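Long-range contacts in soluble epoxide hydrolase (Bacillus megaterium, PDB 4INZ), which belongs to the alpha/beta hydrolase fold enzymes, with a central mixed beta-sheet flanked by helices and a helical cap: residues 25-30 / 94-99; 41-45 / 67-71; 84-88 / 218-224; 135-139 / 283-287; 147-151 / 230-234. The protein carries 1 engineered substitution. All coordinates share one frame. Residue numbers count along the deposited sequence, not the author numbering.

Contacts 1, 2 and 4 are buried and all reach the same mixed sheet. Contact 3 is partly buried, and contact 5 lies at the surface. Contact 2 pairs two parallel strands through backbone hydrogen bonds and apolar side chains. Contact 1 touches it: L30, I96 and V99 pack on L70, so helix 89-102 covers the sheet face carrying L42, L44 and L70. At its outer end contact 1 turns polar. Contact 4 lies further along the sheet, at strand 131-137, and rests on ring and apolar packing. Contacts 3 and 5 involve the helical insertion after strand 131-137. They meet at K224 and D230, and both bond side-chain nitrogens to backbone oxygens.

Contact 1: 25-30 / 94-99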
# COMPACT_ATOMS: atom_id res chain seq x y z
N VAL A 25 14.13 -12.63 -3.37
CA VAL A 25 12.88 -13.33 -3.61
C VAL A 25 12.46 -13.16 -5.06
O VAL A 25 12.63 -12.10 -5.65
CB VAL A 25 11.73 -12.80 -2.72
CG1 VAL A 25 12.09 -12.92 -1.24
CG2 VAL A 25 11.39 -11.36 -3.07
N ASN A 26 11.92 -14.23 -5.63
CA ASN A 26 11.22 -14.13 -6.90
C ASN A 26 12.04 -13.43 -7.98
O ASN A 26 11.50 -12.67 -8.79
CB ASN A 26 9.89 -13.40 -6.69
CG ASN A 26 8.91 -13.63 -7.81
OD1 ASN A 26 9.06 -14.57 -8.61
ND2 ASN A 26 7.89 -12.79 -7.89
N GLY A 27 13.35 -13.67 -7.97
CA GLY A 27 14.23 -13.17 -9.02
C GLY A 27 14.73 -11.75 -8.83
O GLY A 27 15.40 -11.21 -9.71
N VAL A 28 14.41 -11.15 -7.69
CA VAL A 28 14.84 -9.78 -7.41
C VAL A 28 15.36 -9.64 -5.98
O VAL A 28 15.03 -10.46 -5.11
CB VAL A 28 13.68 -8.78 -7.62
CG1 VAL A 28 13.10 -8.92 -9.02
CG2 VAL A 28 12.59 -8.98 -6.57
N ASN A 29 16.18 -8.62 -5.75
CA ASN A 29 16.63 -8.28 -4.40
C ASN A 29 15.76 -7.16 -3.87
O ASN A 29 15.77 -6.06 -4.42
CB ASN A 29 18.09 -7.83 -4.40
CG ASN A 29 19.06 -8.95 -4.70
OD1 ASN A 29 18.85 -10.09 -4.31
ND2 ASN A 29 20.14 -8.62 -5.41
N LEU A 30 15.01 -7.43 -2.80
CA LEU A 30 14.18 -6.40 -2.18
C LEU A 30 14.81 -5.90 -0.89
O LEU A 30 15.28 -6.68 -0.07
CB LEU A 30 12.79 -6.94 -1.88
CG LEU A 30 11.97 -7.45 -3.06
CD1 LEU A 30 10.59 -7.83 -2.59
CD2 LEU A 30 11.89 -6.39 -4.16
N GLU A 94 3.61 -12.89 -5.47
CA GLU A 94 4.64 -13.89 -5.20
C GLU A 94 5.79 -13.27 -4.39
O GLU A 94 6.38 -13.94 -3.54
CB GLU A 94 5.15 -14.53 -6.49
CG GLU A 94 6.31 -15.50 -6.28
CD GLU A 94 5.89 -16.83 -5.66
OE1 GLU A 94 4.70 -17.02 -5.34
OE2 GLU A 94 6.78 -17.70 -5.48
N ASP A 95 6.10 -12.01 -4.66
CA ASP A 95 7.10 -11.31 -3.85
C ASP A 95 6.72 -11.44 -2.39
O ASP A 95 7.55 -11.80 -1.55
CB ASP A 95 7.17 -9.82 -4.20
CG ASP A 95 7.97 -9.54 -5.46
OD1 ASP A 95 8.57 -10.48 -6.01
OD2 ASP A 95 8.00 -8.36 -5.88
N ILE A 96 5.46 -11.15 -2.08
CA ILE A 96 5.01 -11.12 -0.70
C ILE A 96 5.06 -12.51 -0.09
O ILE A 96 5.48 -12.67 1.05
CB ILE A 96 3.59 -10.52 -0.57
CG1 ILE A 96 3.54 -9.13 -1.21
CG2 ILE A 96 3.16 -10.46 0.89
CD1 ILE A 96 4.60 -8.16 -0.69
N ARG A 97 4.66 -13.51 -0.86
CA ARG A 97 4.70 -14.88 -0.37
C ARG A 97 6.12 -15.28 0.02
O ARG A 97 6.34 -15.86 1.09
CB ARG A 97 4.15 -15.85 -1.41
CG ARG A 97 3.75 -17.19 -0.84
CD ARG A 97 3.50 -18.21 -1.95
NE ARG A 97 4.71 -18.48 -2.73
CZ ARG A 97 5.68 -19.30 -2.34
NH1 ARG A 97 5.59 -19.94 -1.18
NH2 ARG A 97 6.74 -19.49 -3.11
N GLN A 98 7.08 -14.98 -0.85
CA GLN A 98 8.46 -15.39 -0.62
C GLN A 98 9.13 -14.57 0.48
O GLN A 98 10.01 -15.06 1.18
CB GLN A 98 9.29 -15.32 -1.92
CG GLN A 98 8.87 -16.30 -3.00
CD GLN A 98 9.94 -16.49 -4.06
OE1 GLN A 98 11.12 -16.22 -3.83
NE2 GLN A 98 9.53 -16.94 -5.24
N VAL A 99 8.72 -13.32 0.65
CA VAL A 99 9.26 -12.50 1.72
C VAL A 99 8.91 -13.08 3.09
O VAL A 99 9.76 -13.18 3.97
CB VAL A 99 8.78 -11.04 1.62
CG1 VAL A 99 9.03 -10.31 2.94
CG2 VAL A 99 9.47 -10.34 0.45
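The side chain of V25 lies over one side of helix 94-99. Its CB is 3.6 Å from Q98 CB, and V25 CG1 is 4.0 Å from V99 CG2. L30 joins the same patch, with L30 CD1 4.1 Å from V99 CG2. V25 and V28 are the ends of a type I' turn, closed by V25 N to V28 O and V28 N to V25 O, both 2.9 Å. This is the tight hairpin between strands 20-25 and 28-36. N26 and G27 form its tip with positive phi. The short axes of strand 28-30 and helix 94-99 stay 11.1 Å apart and cross at -65°, so the turn makes much of the contact. N26 faces the helix with both backbone and side chain. N26 N donates to Q98 OE1 at 2.8 Å, and N26 ND2 donates to D95 OD1 at 3.1 Å. Q98 also uses its other end: Q98 NE2 bonds E94 OE2 at 2.9 Å. E94 in turn forms a salt bridge with R97, with R97 NH2 3.0 Å from E94 OE2. D95 has its strongest partner outside, a salt bridge from OD2 to R73. V99 is the apolar spot of the helix here, beside the polar E94, D95 and Q98. The chemistry implies a hairpin tip held by two hydrogen bonds from N26, backbone N and side-chain amide, with V25, L30 and V99 packing on the sheet side.

Contact 2: 41-45 / 67-71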
# COMPACT_ATOMS: atom_id res chain seq x y z
N MET A 41 5.11 -8.73 11.73
CA MET A 41 4.19 -7.70 11.27
C MET A 41 4.84 -7.08 10.04
O MET A 41 5.84 -6.36 10.14
CB MET A 41 3.94 -6.65 12.36
CG MET A 41 2.89 -5.61 11.98
SD MET A 41 2.56 -4.45 13.31
CE MET A 41 1.60 -5.49 14.43
N LEU A 42 4.28 -7.38 8.87
CA LEU A 42 4.86 -6.97 7.60
C LEU A 42 4.05 -5.82 7.01
O LEU A 42 2.84 -5.94 6.83
CB LEU A 42 4.86 -8.16 6.64
CG LEU A 42 5.36 -7.93 5.21
CD1 LEU A 42 6.83 -7.51 5.23
CD2 LEU A 42 5.18 -9.21 4.38
N PHE A 43 4.74 -4.71 6.72
CA PHE A 43 4.10 -3.48 6.24
C PHE A 43 4.39 -3.27 4.75
O PHE A 43 5.55 -3.35 4.33
CB PHE A 43 4.65 -2.25 6.97
CG PHE A 43 4.43 -2.25 8.46
CD1 PHE A 43 5.31 -2.93 9.30
CD2 PHE A 43 3.39 -1.52 9.02
CE1 PHE A 43 5.12 -2.92 10.68
CE2 PHE A 43 3.19 -1.50 10.40
CZ PHE A 43 4.06 -2.19 11.23
N LEU A 44 3.34 -2.98 3.98
CA LEU A 44 3.47 -2.73 2.55
C LEU A 44 2.95 -1.33 2.20
O LEU A 44 1.75 -1.05 2.33
CB LEU A 44 2.65 -3.75 1.75
CG LEU A 44 2.87 -5.23 2.04
CD1 LEU A 44 2.04 -6.06 1.07
CD2 LEU A 44 4.35 -5.59 1.93
N HIS A 45 3.86 -0.48 1.75
CA HIS A 45 3.55 0.88 1.33
C HIS A 45 2.95 0.89 -0.06
O HIS A 45 2.80 -0.16 -0.71
CB HIS A 45 4.83 1.71 1.31
CG HIS A 45 5.76 1.31 0.21
ND1 HIS A 45 5.67 1.81 -1.07
CD2 HIS A 45 6.78 0.41 0.20
CE1 HIS A 45 6.61 1.25 -1.82
NE2 HIS A 45 7.29 0.40 -1.08
N THR A 67 8.82 -6.21 13.40
CA THR A 67 8.25 -5.29 12.42
C THR A 67 9.16 -5.19 11.20
O THR A 67 10.31 -4.80 11.31
CB THR A 67 8.05 -3.88 13.01
OG1 THR A 67 9.30 -3.40 13.52
CG2 THR A 67 7.03 -3.91 14.13
N VAL A 68 8.62 -5.55 10.04
CA VAL A 68 9.36 -5.47 8.78
C VAL A 68 8.59 -4.61 7.78
O VAL A 68 7.42 -4.89 7.48
CB VAL A 68 9.59 -6.88 8.19
CG1 VAL A 68 10.15 -6.80 6.78
CG2 VAL A 68 10.53 -7.69 9.08
N ALA A 69 9.23 -3.56 7.28
CA ALA A 69 8.62 -2.73 6.24
C ALA A 69 9.38 -2.90 4.93
O ALA A 69 10.57 -2.57 4.84
CB ALA A 69 8.60 -1.25 6.67
N LEU A 70 8.70 -3.44 3.93
CA LEU A 70 9.31 -3.78 2.65
C LEU A 70 9.32 -2.58 1.70
O LEU A 70 8.37 -1.80 1.66
CB LEU A 70 8.52 -4.92 2.00
CG LEU A 70 9.03 -5.55 0.71
CD1 LEU A 70 10.38 -6.22 0.94
CD2 LEU A 70 8.01 -6.58 0.23
N ASP A 71 10.41 -2.42 0.95
CA ASP A 71 10.40 -1.56 -0.22
C ASP A 71 9.97 -2.41 -1.41
O ASP A 71 10.68 -3.34 -1.80
CB ASP A 71 11.78 -0.96 -0.50
CG ASP A 71 12.19 0.10 0.52
OD1 ASP A 71 11.32 0.76 1.12
OD2 ASP A 71 13.42 0.29 0.69
O HOH W 1 6.46 -0.91 3.39
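Parallel strands 41-44 and 67-70 have axes 4.7 Å apart. Three hydrogen bonds join them: V68 N to M41 O (2.9 Å), F43 N to V68 O (2.8 Å), L70 N to F43 O (3.2 Å). On one face L42 fills the dip between V68 and L70, its CD1 3.7 Å from V68 CG1 and 4.5 Å from L70 CB. L44 CD2 meets L70 CD2 at 4.2 Å. I96 of helix 89-102 packs on L44 and L70. On the other face F43 is the bump: CB is 4.1 Å from A69 CB, and CE1, at the ring edge, 3.9 Å from T67 CB. Small A69 keeps the surface low, and I58 packs there. From L44 and L70 onward the chains spread, CA-CA 5.9 Å, then 7.4 Å at H45-D71. A water fills the gap, donating to F43 O and L70 O. H45 CD2 is 3.1 Å from L70 O; H45 NE2 bonds L72 N. The pair belongs to the beta-alpha-beta unit 40-44, 55-61, 66-70 of the alpha/beta hydrolase fold.

Contact 3: 84-88 / 218-224; sequences LESYE and SYYRNLK
Segment 84-88 makes a 3-10 turn at 84-86, closed by Y87 N to L84 O at 2.9 Å. E88 is the N-cap of helix 89-102. Segment 218-224 leaves a weakly bonded helix, with a type I turn from Y220 to L223. CA atoms pair as L84-S218 (5.7 Å), Y87-Y219 (5.3 Å) and E88-N222 (6.2 Å). L84 is m,t; Y87 is m with chi2 -84°. S218 points toward the loop, CB 3.6 Å from Y87 CD2; its OG, hydrogen-bonded to L214 O, is 3.7 Å from L84 CD2. Y219 (chi1 m) brings CE1 to 3.6 Å from Y87 CD1, ring planes at 44°. A water links Y219 O (2.8 Å) to Y87 O (2.7 Å). R221 CB lies 3.7 Å from L84 CD2. In N222 (m, chi2 -37°) ND2 donates to L84 O at 2.9 Å and weakly to Y87 O at 3.3 Å. K224 NZ lies 4.5 Å from E88 OE2, beyond salt-bridge range. This seam joins core and helical insertion, as in cap-bearing alpha/beta hydrolases.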
# COMPACT_ATOMS: atom_id res chain seq x y z
N LEU A 84 7.18 -4.11 -18.29
CA LEU A 84 5.90 -4.02 -17.59
C LEU A 84 5.54 -5.33 -16.90
O LEU A 84 4.94 -5.33 -15.82
CB LEU A 84 4.78 -3.65 -18.56
CG LEU A 84 4.75 -2.19 -19.01
CD1 LEU A 84 3.61 -1.99 -19.99
CD2 LEU A 84 4.61 -1.26 -17.81
N GLU A 85 5.91 -6.44 -17.53
CA GLU A 85 5.55 -7.75 -17.01
C GLU A 85 6.13 -8.00 -15.63
O GLU A 85 5.63 -8.83 -14.87
CB GLU A 85 5.98 -8.85 -17.99
CG GLU A 85 5.27 -8.75 -19.34
CD GLU A 85 5.51 -9.96 -20.22
OE1 GLU A 85 4.62 -10.29 -21.03
OE2 GLU A 85 6.59 -10.58 -20.11
N SER A 86 7.20 -7.27 -15.29
CA SER A 86 7.85 -7.42 -14.00
C SER A 86 7.05 -6.80 -12.86
O SER A 86 7.42 -6.94 -11.69
CB SER A 86 9.25 -6.82 -14.04
OG SER A 86 10.07 -7.50 -14.98
N TYR A 87 5.97 -6.10 -13.21
CA TYR A 87 5.18 -5.37 -12.21
C TYR A 87 3.71 -5.75 -12.23
O TYR A 87 2.85 -5.01 -11.76
CB TYR A 87 5.36 -3.86 -12.41
CG TYR A 87 6.81 -3.46 -12.29
CD1 TYR A 87 7.39 -3.21 -11.05
CD2 TYR A 87 7.62 -3.37 -13.42
CE1 TYR A 87 8.72 -2.86 -10.93
CE2 TYR A 87 8.95 -3.03 -13.31
CZ TYR A 87 9.50 -2.78 -12.07
OH TYR A 87 10.84 -2.44 -11.97
N GLU A 88 3.43 -6.93 -12.79
CA GLU A 88 2.08 -7.49 -12.80
C GLU A 88 1.70 -8.06 -11.44
O GLU A 88 2.56 -8.52 -10.69
CB GLU A 88 1.97 -8.58 -13.87
CG GLU A 88 2.07 -8.05 -15.28
CD GLU A 88 0.73 -7.55 -15.80
OE1 GLU A 88 -0.25 -7.55 -15.02
OE2 GLU A 88 0.65 -7.17 -16.99
N SER A 218 4.99 1.80 -13.74
CA SER A 218 4.74 0.51 -14.41
C SER A 218 3.63 -0.29 -13.73
O SER A 218 2.86 -0.98 -14.40
CB SER A 218 6.03 -0.32 -14.51
OG SER A 218 6.95 0.28 -15.39
N TYR A 219 3.54 -0.19 -12.41
CA TYR A 219 2.44 -0.81 -11.67
C TYR A 219 1.10 -0.41 -12.28
O TYR A 219 0.24 -1.26 -12.53
CB TYR A 219 2.45 -0.34 -10.22
CG TYR A 219 3.48 -0.97 -9.32
CD1 TYR A 219 4.83 -0.67 -9.45
CD2 TYR A 219 3.09 -1.82 -8.29
CE1 TYR A 219 5.76 -1.22 -8.60
CE2 TYR A 219 4.01 -2.37 -7.43
CZ TYR A 219 5.35 -2.08 -7.59
OH TYR A 219 6.26 -2.63 -6.73
N TYR A 220 0.93 0.89 -12.49
CA TYR A 220 -0.33 1.44 -12.99
C TYR A 220 -0.62 1.02 -14.42
O TYR A 220 -1.78 0.93 -14.84
CB TYR A 220 -0.34 2.97 -12.90
CG TYR A 220 -0.37 3.53 -11.50
CD1 TYR A 220 -1.58 3.86 -10.89
CD2 TYR A 220 0.80 3.72 -10.78
CE1 TYR A 220 -1.61 4.37 -9.61
CE2 TYR A 220 0.78 4.23 -9.49
CZ TYR A 220 -0.44 4.55 -8.91
OH TYR A 220 -0.47 5.05 -7.62
N ARG A 221 0.44 0.79 -15.18
CA ARG A 221 0.30 0.52 -16.61
C ARG A 221 -0.13 -0.91 -16.91
O ARG A 221 -0.29 -1.28 -18.07
CB ARG A 221 1.59 0.91 -17.35
CG ARG A 221 1.77 2.41 -17.34
CD ARG A 221 3.17 2.88 -17.70
NE ARG A 221 3.19 4.34 -17.73
CZ ARG A 221 4.25 5.08 -18.04
NH1 ARG A 221 5.41 4.50 -18.34
NH2 ARG A 221 4.15 6.40 -18.03
N ASN A 222 -0.32 -1.70 -15.86
CA ASN A 222 -0.88 -3.04 -15.97
C ASN A 222 -2.32 -3.11 -15.50
O ASN A 222 -2.97 -4.14 -15.64
CB ASN A 222 -0.04 -4.04 -15.18
CG ASN A 222 1.31 -4.30 -15.81
OD1 ASN A 222 1.43 -4.34 -17.03
ND2 ASN A 222 2.33 -4.47 -14.98
N LEU A 223 -2.83 -2.01 -14.94
CA LEU A 223 -4.20 -1.99 -14.42
C LEU A 223 -5.22 -2.24 -15.53
O LEU A 223 -5.11 -1.71 -16.63
CB LEU A 223 -4.50 -0.68 -13.71
CG LEU A 223 -3.73 -0.44 -12.41
CD1 LEU A 223 -3.95 0.98 -11.90
CD2 LEU A 223 -4.16 -1.46 -11.36
N LYS A 224 -6.23 -3.05 -15.21
CA LYS A 224 -7.29 -3.36 -16.16
C LYS A 224 -8.59 -2.73 -15.68
O LYS A 224 -9.49 -3.43 -15.20
CB LYS A 224 -7.44 -4.87 -16.32
CG LYS A 224 -6.18 -5.55 -16.87
CD LYS A 224 -5.87 -5.09 -18.29
CE LYS A 224 -4.41 -4.67 -18.45
NZ LYS A 224 -3.45 -5.78 -18.21
O HOH W 2 0.31 -3.99 -11.92

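Contact 4: 135-139 / 283-287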
# COMPACT_ATOMS: atom_id res chain seq x y z
N ILE A 135 -4.47 -5.48 8.46
CA ILE A 135 -4.77 -4.10 8.79
C ILE A 135 -4.60 -3.28 7.53
O ILE A 135 -3.49 -3.18 6.99
CB ILE A 135 -3.84 -3.56 9.89
CG1 ILE A 135 -3.95 -4.43 11.15
CG2 ILE A 135 -4.17 -2.10 10.20
CD1 ILE A 135 -3.04 -4.00 12.29
N ALA A 136 -5.70 -2.73 7.03
CA ALA A 136 -5.68 -2.02 5.75
C ALA A 136 -5.99 -0.54 5.93
O ALA A 136 -7.00 -0.18 6.55
CB ALA A 136 -6.67 -2.64 4.79
N PHE A 137 -5.12 0.31 5.38
CA PHE A 137 -5.35 1.75 5.32
C PHE A 137 -5.93 2.14 3.96
O PHE A 137 -6.24 1.27 3.15
CB PHE A 137 -4.03 2.51 5.59
CG PHE A 137 -3.51 2.33 6.99
CD1 PHE A 137 -3.73 3.31 7.96
CD2 PHE A 137 -2.80 1.18 7.34
CE1 PHE A 137 -3.25 3.14 9.26
CE2 PHE A 137 -2.33 1.01 8.64
CZ PHE A 137 -2.55 1.98 9.60
N ASN A 138 -6.08 3.43 3.71
CA ASN A 138 -6.65 3.90 2.44
C ASN A 138 -6.08 3.17 1.23
O ASN A 138 -4.87 3.12 1.06
CB ASN A 138 -6.42 5.40 2.27
CG ASN A 138 -7.21 6.21 3.26
OD1 ASN A 138 -8.06 7.03 2.89
ND2 ASN A 138 -6.96 5.97 4.54
N GLY A 139 -6.95 2.62 0.40
CA GLY A 139 -6.55 1.86 -0.77
C GLY A 139 -7.71 0.99 -1.21
O GLY A 139 -8.73 0.94 -0.53
N SER A 283 -6.04 12.44 5.85
CA SER A 283 -6.24 12.29 4.42
C SER A 283 -5.74 10.91 3.99
O SER A 283 -6.04 9.91 4.63
CB SER A 283 -5.52 13.41 3.67
OG SER A 283 -5.84 13.41 2.29
N HIS A 284 -4.94 10.87 2.93
CA HIS A 284 -4.57 9.61 2.29
C HIS A 284 -3.75 8.63 3.13
O HIS A 284 -3.79 7.41 2.92
CB HIS A 284 -3.80 9.91 0.99
CG HIS A 284 -3.43 8.69 0.21
ND1 HIS A 284 -4.36 7.88 -0.38
CD2 HIS A 284 -2.22 8.16 -0.08
CE1 HIS A 284 -3.75 6.89 -1.01
NE2 HIS A 284 -2.44 7.03 -0.84
N ALA A 285 -2.98 9.16 4.08
CA ALA A 285 -1.99 8.33 4.79
C ALA A 285 -2.04 8.52 6.30
O ALA A 285 -1.12 9.10 6.91
CB ALA A 285 -0.59 8.62 4.26
N PRO A 286 -3.10 8.00 6.93
CA PRO A 286 -3.29 8.16 8.38
C PRO A 286 -2.09 7.69 9.18
O PRO A 286 -1.81 8.24 10.23
CB PRO A 286 -4.48 7.25 8.67
CG PRO A 286 -5.24 7.18 7.38
CD PRO A 286 -4.17 7.21 6.31
N GLN A 287 -1.39 6.67 8.69
CA GLN A 287 -0.36 6.05 9.51
C GLN A 287 0.73 7.04 9.94
O GLN A 287 1.27 6.90 11.04
CB GLN A 287 0.22 4.79 8.84
CG GLN A 287 1.06 5.02 7.59
CD GLN A 287 0.23 5.01 6.32
OE1 GLN A 287 -0.88 5.55 6.29
NE2 GLN A 287 0.76 4.40 5.26
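N138 and F137 bury the most surface here, 73 and 69 Å². Both point toward segment 283-287 from strand 131-137 and the residues that follow it. The ring of F137 is wrapped from two directions. Q287 CB sits over one face, 4.2 Å from the ring centroid and 25° off the normal, a CH-pi contact. P286 comes at the ring edge instead, with its CB 4.1 Å from F137 CD1. V294 of helix 291-303 also packs on F137 and P286. N138 fits against the turn before the helix: its CB lies 3.4 Å from H284 O and 4.2 Å from H284 ND1. H284 stands in the loop after strand 274-279. In the alpha/beta hydrolase fold this is where the histidine of the catalytic triad is found. The hydrogen bond between H284 ND1 and D256 OD2, with D256 just past strand 248-253, is consistent with that role. A285 then takes the N-cap position of helix 286-289, and its backbone N is bonded to E289. The backbone O of Q287 (39 Å² buried) accepts from Q57 NE2, while its side-chain OE1 is buried with no partner in the model.

Contact 5: 147-151 / 230-234. With EDO (1,2-ethanediol), chain C.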
# COMPACT_ATOMS: atom_id res chain seq x y z
N ARG A 147 -16.77 -1.74 -7.81
CA ARG A 147 -18.13 -1.24 -7.68
C ARG A 147 -18.16 0.29 -7.77
O ARG A 147 -19.01 0.87 -8.45
CB ARG A 147 -18.73 -1.70 -6.36
CG ARG A 147 -20.20 -1.34 -6.17
CD ARG A 147 -20.61 -1.58 -4.73
NE ARG A 147 -19.83 -0.76 -3.81
CZ ARG A 147 -19.68 -1.00 -2.51
NH1 ARG A 147 -20.27 -2.06 -1.96
NH2 ARG A 147 -18.94 -0.19 -1.76
N GLU A 148 -17.24 0.96 -7.08
CA GLU A 148 -17.22 2.42 -7.08
C GLU A 148 -16.74 3.00 -8.41
O GLU A 148 -17.25 4.02 -8.87
CB GLU A 148 -16.39 2.95 -5.91
CG GLU A 148 -16.89 2.46 -4.55
CD GLU A 148 -18.35 2.82 -4.28
OE1 GLU A 148 -18.75 3.97 -4.58
OE2 GLU A 148 -19.10 1.96 -3.78
N LEU A 149 -15.76 2.35 -9.04
CA LEU A 149 -15.31 2.78 -10.36
C LEU A 149 -16.45 2.73 -11.37
O LEU A 149 -16.51 3.55 -12.28
CB LEU A 149 -14.16 1.90 -10.87
CG LEU A 149 -12.75 2.21 -10.38
CD1 LEU A 149 -11.74 1.35 -11.14
CD2 LEU A 149 -12.44 3.70 -10.56
N ARG A 150 -17.34 1.75 -11.20
CA ARG A 150 -18.45 1.59 -12.13
C ARG A 150 -19.54 2.65 -11.96
O ARG A 150 -20.14 3.09 -12.95
CB ARG A 150 -19.09 0.19 -11.98
CG ARG A 150 -18.36 -0.92 -12.72
CD ARG A 150 -19.19 -2.20 -12.78
NE ARG A 150 -19.38 -2.81 -11.47
CZ ARG A 150 -18.54 -3.69 -10.93
NH1 ARG A 150 -17.44 -4.04 -11.59
NH2 ARG A 150 -18.78 -4.21 -9.74
N THR A 151 -19.80 3.06 -10.73
CA THR A 151 -21.02 3.83 -10.46
C THR A 151 -20.80 5.17 -9.77
O THR A 151 -21.64 6.06 -9.84
CB THR A 151 -22.01 3.01 -9.61
OG1 THR A 151 -21.38 2.63 -8.38
CG2 THR A 151 -22.45 1.76 -10.35
N ASP A 230 -13.37 -4.60 -18.97
CA ASP A 230 -12.55 -4.65 -17.76
C ASP A 230 -13.27 -4.04 -16.56
O ASP A 230 -13.15 -4.54 -15.44
CB ASP A 230 -11.20 -3.98 -17.99
CG ASP A 230 -10.25 -4.84 -18.80
OD1 ASP A 230 -10.50 -6.06 -18.90
OD2 ASP A 230 -9.26 -4.30 -19.33
N LEU A 231 -14.01 -2.96 -16.79
CA LEU A 231 -14.76 -2.31 -15.72
C LEU A 231 -15.88 -3.20 -15.19
O LEU A 231 -16.40 -2.98 -14.10
CB LEU A 231 -15.32 -0.97 -16.19
CG LEU A 231 -14.41 0.25 -16.07
CD1 LEU A 231 -15.04 1.45 -16.76
CD2 LEU A 231 -14.13 0.57 -14.61
N ARG A 232 -16.26 -4.22 -15.97
CA ARG A 232 -17.31 -5.14 -15.56
C ARG A 232 -16.79 -6.24 -14.63
O ARG A 232 -17.58 -6.99 -14.05
CB ARG A 232 -18.01 -5.75 -16.77
CG ARG A 232 -18.80 -4.75 -17.61
CD ARG A 232 -19.81 -5.45 -18.51
NE ARG A 232 -19.17 -6.32 -19.49
CZ ARG A 232 -18.90 -5.96 -20.74
NH1 ARG A 232 -19.22 -4.74 -21.16
NH2 ARG A 232 -18.32 -6.81 -21.57
N ARG A 233 -15.47 -6.35 -14.50
CA ARG A 233 -14.89 -7.39 -13.66
C ARG A 233 -15.31 -7.18 -12.21
O ARG A 233 -15.41 -6.04 -11.75
CB ARG A 233 -13.36 -7.41 -13.79
CG ARG A 233 -12.89 -7.29 -15.23
CD ARG A 233 -11.52 -7.91 -15.46
NE ARG A 233 -11.64 -9.08 -16.33
CZ ARG A 233 -10.62 -9.81 -16.77
NH1 ARG A 233 -9.37 -9.49 -16.43
NH2 ARG A 233 -10.85 -10.85 -17.55
N LYS A 234 -15.55 -8.27 -11.49
CA LYS A 234 -15.99 -8.20 -10.10
C LYS A 234 -14.89 -7.73 -9.15
O LYS A 234 -15.16 -7.10 -8.13
CB LYS A 234 -16.54 -9.55 -9.63
CG LYS A 234 -17.88 -9.94 -10.24
CD LYS A 234 -17.73 -11.13 -11.18
CE LYS A 234 -19.09 -11.63 -11.70
NZ LYS A 234 -19.94 -12.20 -10.61
C1 EDO C . -22.01 -3.46 -9.79
O1 EDO C . -21.82 -2.04 -9.92
C2 EDO C . -21.48 -3.93 -8.44
O2 EDO C . -22.57 -4.13 -7.54
O HOH W 3 -17.38 -5.62 -7.65
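One guanidinium group makes both hydrogen bonds between the segments. R150 NH1 donates to two backbone oxygens of the other segment, L231 O and R233 O, each at 2.9 Å. The bond to L231 O is the straighter one, 165° against 140°. R150 NH2 is 2.9 Å from a water that donates to K234 O at 2.7 Å. R150 NE donates to O1 of a 1,2-ethanediol molecule at 3.0 Å. The diol probably came from the crystallisation liquor. The edge of the guanidinium is therefore well supplied with oxygens. These backbone oxygens lie at and just past the end of the short helix 228-231, where the chain turns into a loop and brings them within reach of one arginine. R150 first points sideways, but its long side chain brings the charged end in. It buries 86 Å², the largest share in the contact. The apolar part is small. L231 CD2 rests on L149 CB at 4.0 Å, and L231 buries 72 Å². At the backbone, R150 and L231 come closest, with CA atoms 6.5 Å apart. Within helix 147-151, R147 NE forms a salt bridge with E148 OE2 at 2.8 Å. Helix 142-151 follows strand 131-137, and helix 228-231 comes before strand 248-253. The contact thus ties the start of the helical insertion to its later part, with L149 also packing on I225.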